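Local structure of 5'-Methylthioadenosine Nucleosidase (Arabidopsis thaliana, 3LGS) at residues V29-A34 and L72-V77; G47-T52 and L64-H69. The protein is a nucleosidase of the phosphorylase superfamily, with an alpha/beta fold built around a large mixed beta-sheet. All coordinates share one frame; numbering follows the deposited sequence.

Contact 1: residues V29-A34 and L72-V77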
# COMPACT_ATOMS: atom_id res chain seq x y z
N VAL A 29 -13.22 19.12 1.03
CA VAL A 29 -13.12 17.83 1.71
C VAL A 29 -12.91 16.71 0.71
O VAL A 29 -13.55 16.68 -0.34
CB VAL A 29 -14.36 17.51 2.59
CG1 VAL A 29 -14.19 16.15 3.27
CG2 VAL A 29 -14.58 18.59 3.65
N VAL A 30 -12.01 15.78 1.03
CA VAL A 30 -11.89 14.54 0.26
C VAL A 30 -12.42 13.38 1.11
O VAL A 30 -12.05 13.24 2.28
CB VAL A 30 -10.44 14.30 -0.25
CG1 VAL A 30 -10.23 12.85 -0.74
CG2 VAL A 30 -10.15 15.26 -1.37
N PHE A 31 -13.32 12.59 0.51
CA PHE A 31 -13.70 11.27 1.02
C PHE A 31 -12.92 10.18 0.29
O PHE A 31 -12.85 10.16 -0.93
CB PHE A 31 -15.19 10.98 0.80
CG PHE A 31 -16.08 11.58 1.84
CD1 PHE A 31 -16.61 12.85 1.67
CD2 PHE A 31 -16.42 10.86 2.97
CE1 PHE A 31 -17.45 13.41 2.63
CE2 PHE A 31 -17.26 11.40 3.94
CZ PHE A 31 -17.78 12.67 3.77
N VAL A 32 -12.35 9.27 1.07
CA VAL A 32 -11.69 8.11 0.52
C VAL A 32 -12.56 6.91 0.89
O VAL A 32 -12.63 6.52 2.05
CB VAL A 32 -10.25 7.96 1.07
CG1 VAL A 32 -9.61 6.67 0.53
CG2 VAL A 32 -9.39 9.18 0.68
N ILE A 33 -13.23 6.33 -0.11
CA ILE A 33 -14.15 5.23 0.15
C ILE A 33 -13.76 4.01 -0.71
O ILE A 33 -13.67 4.11 -1.93
CB ILE A 33 -15.63 5.66 -0.09
CG1 ILE A 33 -16.00 6.87 0.79
CG2 ILE A 33 -16.60 4.46 0.14
CD1 ILE A 33 -17.39 7.46 0.50
N ALA A 34 -13.54 2.86 -0.07
CA ALA A 34 -12.99 1.67 -0.77
C ALA A 34 -13.94 0.94 -1.73
O ALA A 34 -13.49 0.36 -2.72
CB ALA A 34 -12.42 0.69 0.22
N LEU A 72 -18.75 24.35 0.78
CA LEU A 72 -17.78 23.25 0.74
C LEU A 72 -17.72 22.54 -0.60
O LEU A 72 -18.74 22.04 -1.07
CB LEU A 72 -18.16 22.18 1.76
CG LEU A 72 -17.56 22.11 3.15
CD1 LEU A 72 -18.07 20.82 3.78
CD2 LEU A 72 -16.06 22.13 3.08
N ARG A 73 -16.53 22.47 -1.18
CA ARG A 73 -16.32 21.60 -2.34
C ARG A 73 -16.06 20.18 -1.83
O ARG A 73 -15.27 19.97 -0.89
CB ARG A 73 -15.25 22.13 -3.31
CG ARG A 73 -13.90 22.50 -2.73
CD ARG A 73 -13.21 23.65 -3.51
NE ARG A 73 -11.75 23.61 -3.37
CZ ARG A 73 -10.90 24.55 -3.78
NH1 ARG A 73 -11.32 25.67 -4.36
NH2 ARG A 73 -9.60 24.37 -3.59
N ILE A 74 -16.77 19.22 -2.42
CA ILE A 74 -16.74 17.83 -1.95
C ILE A 74 -16.23 16.88 -3.03
O ILE A 74 -16.79 16.78 -4.12
CB ILE A 74 -18.13 17.36 -1.41
CG1 ILE A 74 -18.56 18.23 -0.22
CG2 ILE A 74 -18.10 15.87 -1.00
CD1 ILE A 74 -20.06 18.23 0.02
N ASN A 75 -15.14 16.19 -2.70
CA ASN A 75 -14.60 15.14 -3.55
C ASN A 75 -14.74 13.78 -2.90
O ASN A 75 -14.45 13.63 -1.72
CB ASN A 75 -13.17 15.46 -3.91
CG ASN A 75 -13.07 16.68 -4.81
OD1 ASN A 75 -13.51 16.64 -5.96
ND2 ASN A 75 -12.53 17.77 -4.29
N VAL A 76 -15.27 12.81 -3.65
CA VAL A 76 -15.32 11.43 -3.19
C VAL A 76 -14.50 10.57 -4.13
O VAL A 76 -14.79 10.51 -5.33
CB VAL A 76 -16.77 10.87 -3.15
CG1 VAL A 76 -16.75 9.45 -2.62
CG2 VAL A 76 -17.65 11.73 -2.28
N VAL A 77 -13.49 9.88 -3.59
CA VAL A 77 -12.61 9.07 -4.44
C VAL A 77 -12.69 7.58 -4.06
O VAL A 77 -12.75 7.24 -2.88
CB VAL A 77 -11.13 9.62 -4.45
CG1 VAL A 77 -10.45 9.44 -3.08
CG2 VAL A 77 -10.30 8.99 -5.54
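V29 and I74, V30 and N75, F31 and V76, and V32 and V77 pair in register as two parallel neighbours in the mixed central sheet of this phosphorylase-superfamily fold. The evidence is a ladder of five backbone bonds: V29 N to R73 O, N75 N to V29 O, F31 N to N75 O, V77 N to F31 O and I33 N to V77 O. The shortest, F31 N to N75 O, measures 2.7 Å. The strand axes diverge by 18°, a modest twist.

V77 can be followed outward. Its CB sits 4.0 Å from F31 O, the oxygen that already accepts the V77 amide. Because chi1 is 68°, CG1 lies between the backbone N and the carbonyl carbon, which brings it to 3.3 Å from F31 O; the same methyl meets V32 CG2 at 3.9 Å, the V32 and V77 side chains lying side by side and pointing the same way, and it also touches V30 CG1. This face, carrying V30, V32, N75 and V77, is covered by helix 92-106, where V32 reaches I98 and T99 and V77 reaches S102.

V29, F31, I74 and V76 occupy the other face, against which helix 233-259 packs through A252 and I256. Here F31, with chi1 -82° setting CG beside its own backbone N, presents a ring edge to I74 CG2, 4.3 Å from CD1. F31 CB rests against V76 CG2, while the other V76 methyl, CG1, receives the tip of I33. At the start of the pairing, V29 CG2 fits against both methyls of L72, with CD2 the nearer at 3.9 Å.

Contact 2: residues G47-T52 and L64-H69; sequences GLSETT and LYHGVH
A short antiparallel strand pairing joins S49 and E50 to Y65 and H66, just after a Schellman motif at G47 closes the preceding helix. S49 and H66 form the hydrogen-bonded pair: S49 N donates to H66 O and H66 N to S49 O, both at 3.0 Å. The next pair, E50 with Y65, is non-hydrogen-bonded, and its CA atoms close to 4.4 Å. T51 N then reaches L64 O at 2.9 Å, extending the bonding beyond the strand itself. Three backbone bonds therefore hold the two segments together, two of them in the S49-H66 pair.

In the fold, strand 49-50 extends the mixed sheet beyond strand 63-69, which pairs on its other side with strand 72-78. Helix 36-46 packs against Y65 through Q36 and V43.

The side chains fill in around this backbone. L48 CB meets Y65 CB at 4.0 Å, and L48 CD2 lies 3.6 Å from both N and CA of G67, where the glycine backbone has no side chain to fend the methyl off. The Y65 ring passes beside the E50 backbone, with CD1 near E50 CA and the ring edge toward S49 C. The T51 and L64 side chains cross at a slant. T51 OG1 sits between the backbone N and the carbonyl carbon (chi1 63°), which brings it to 3.6 Å from L64 CB. A water hydrogen-bonded to T51 OG1 at 2.7 Å also accepts from L64 N, bridging the two segments. The modelled approach of T51 CG2 to the H66 imidazole is too close for carbon atoms, and its detail is doubtful.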
# COMPACT_ATOMS: atom_id res chain seq x y z
N GLY A 47 -25.75 15.24 -4.78
CA GLY A 47 -25.79 15.50 -6.22
C GLY A 47 -24.42 15.69 -6.83
O GLY A 47 -24.22 16.59 -7.65
N LEU A 48 -23.47 14.86 -6.43
CA LEU A 48 -22.12 14.91 -6.99
C LEU A 48 -22.13 14.24 -8.35
O LEU A 48 -22.96 13.36 -8.60
CB LEU A 48 -21.10 14.23 -6.06
CG LEU A 48 -21.21 14.53 -4.55
CD1 LEU A 48 -20.33 13.59 -3.73
CD2 LEU A 48 -20.90 16.00 -4.21
N SER A 49 -21.25 14.67 -9.25
CA SER A 49 -21.12 14.00 -10.55
C SER A 49 -19.75 13.40 -10.77
O SER A 49 -18.77 13.86 -10.23
CB SER A 49 -21.52 14.92 -11.72
OG SER A 49 -21.41 16.30 -11.39
N GLU A 50 -19.70 12.33 -11.56
CA GLU A 50 -18.45 11.65 -11.88
C GLU A 50 -17.59 12.54 -12.81
O GLU A 50 -18.06 13.02 -13.85
CB GLU A 50 -18.76 10.29 -12.52
CG GLU A 50 -17.56 9.37 -12.73
CD GLU A 50 -17.94 7.94 -13.18
OE1 GLU A 50 -19.04 7.45 -12.82
OE2 GLU A 50 -17.13 7.29 -13.88
N THR A 51 -16.34 12.76 -12.40
CA THR A 51 -15.38 13.51 -13.20
C THR A 51 -15.03 12.78 -14.50
O THR A 51 -14.80 11.56 -14.50
CB THR A 51 -14.07 13.76 -12.44
OG1 THR A 51 -13.44 12.51 -12.15
CG2 THR A 51 -14.33 14.49 -11.14
N THR A 52 -14.94 13.56 -15.58
CA THR A 52 -14.56 13.06 -16.91
C THR A 52 -13.13 13.49 -17.30
O THR A 52 -12.56 12.97 -18.27
CB THR A 52 -15.55 13.60 -17.98
OG1 THR A 52 -15.53 15.04 -17.96
CG2 THR A 52 -16.96 13.11 -17.71
N LEU A 64 -13.73 9.26 -9.33
CA LEU A 64 -13.83 10.46 -8.54
C LEU A 64 -15.16 11.16 -8.78
O LEU A 64 -15.58 11.34 -9.93
CB LEU A 64 -12.66 11.38 -8.86
CG LEU A 64 -12.62 12.78 -8.24
CD1 LEU A 64 -12.53 12.72 -6.72
CD2 LEU A 64 -11.43 13.50 -8.80
N TYR A 65 -15.82 11.54 -7.69
CA TYR A 65 -17.03 12.33 -7.76
C TYR A 65 -16.80 13.69 -7.12
O TYR A 65 -16.22 13.77 -6.04
CB TYR A 65 -18.16 11.63 -7.01
CG TYR A 65 -18.39 10.19 -7.38
CD1 TYR A 65 -19.24 9.84 -8.43
CD2 TYR A 65 -17.78 9.16 -6.65
CE1 TYR A 65 -19.46 8.50 -8.76
CE2 TYR A 65 -17.99 7.83 -6.97
CZ TYR A 65 -18.83 7.51 -8.03
OH TYR A 65 -19.05 6.18 -8.33
N HIS A 66 -17.23 14.76 -7.77
CA HIS A 66 -17.12 16.09 -7.18
C HIS A 66 -18.41 16.88 -7.22
O HIS A 66 -19.27 16.69 -8.11
CB HIS A 66 -15.97 16.91 -7.78
CG HIS A 66 -16.06 17.13 -9.26
ND1 HIS A 66 -17.26 17.18 -9.94
CD2 HIS A 66 -15.10 17.34 -10.19
CE1 HIS A 66 -17.03 17.39 -11.23
NE2 HIS A 66 -15.73 17.48 -11.41
N GLY A 67 -18.54 17.79 -6.25
CA GLY A 67 -19.65 18.73 -6.21
C GLY A 67 -19.38 19.82 -5.20
O GLY A 67 -18.31 19.89 -4.59
N VAL A 68 -20.38 20.68 -5.04
CA VAL A 68 -20.32 21.80 -4.11
C VAL A 68 -21.62 21.80 -3.31
O VAL A 68 -22.71 21.95 -3.88
CB VAL A 68 -20.22 23.14 -4.86
CG1 VAL A 68 -20.20 24.33 -3.88
CG2 VAL A 68 -18.99 23.17 -5.77
N HIS A 69 -21.51 21.59 -2.00
CA HIS A 69 -22.66 21.75 -1.12
C HIS A 69 -22.41 22.95 -0.22
O HIS A 69 -21.53 22.91 0.64
CB HIS A 69 -22.88 20.50 -0.28
CG HIS A 69 -24.14 20.54 0.53
ND1 HIS A 69 -25.38 20.28 -0.01
CD2 HIS A 69 -24.35 20.81 1.84
CE1 HIS A 69 -26.30 20.39 0.93
NE2 HIS A 69 -25.70 20.71 2.07
O HOH W 1 -13.41 9.79 -12.26
O HOH W 2 -14.80 16.74 -14.67

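Contacts 1 and 2 are parts of one sheet, their centres 9 Å apart, and they meet where strand 63-69 lies antiparallel to strand 72-78. Probable hydrogen bonds, V76 N to Y65 O and I74 N to G67 O, each 2.7 Å, continue the bonding from 29-34 through 72-77 and 64-69 to 47-52. Packing also joins them, with V76 O 3.5 Å from L64 CD1. The two differ in depth: the centre of the buried contact 1 is about 11 Å from the centre of the chain and that of the partly buried contact 2 about 19 Å. On the ligand side, the I33 side chain of contact 1 is about 9 Å from S-adenosyl-L-homocysteine and about 12 Å from adenine.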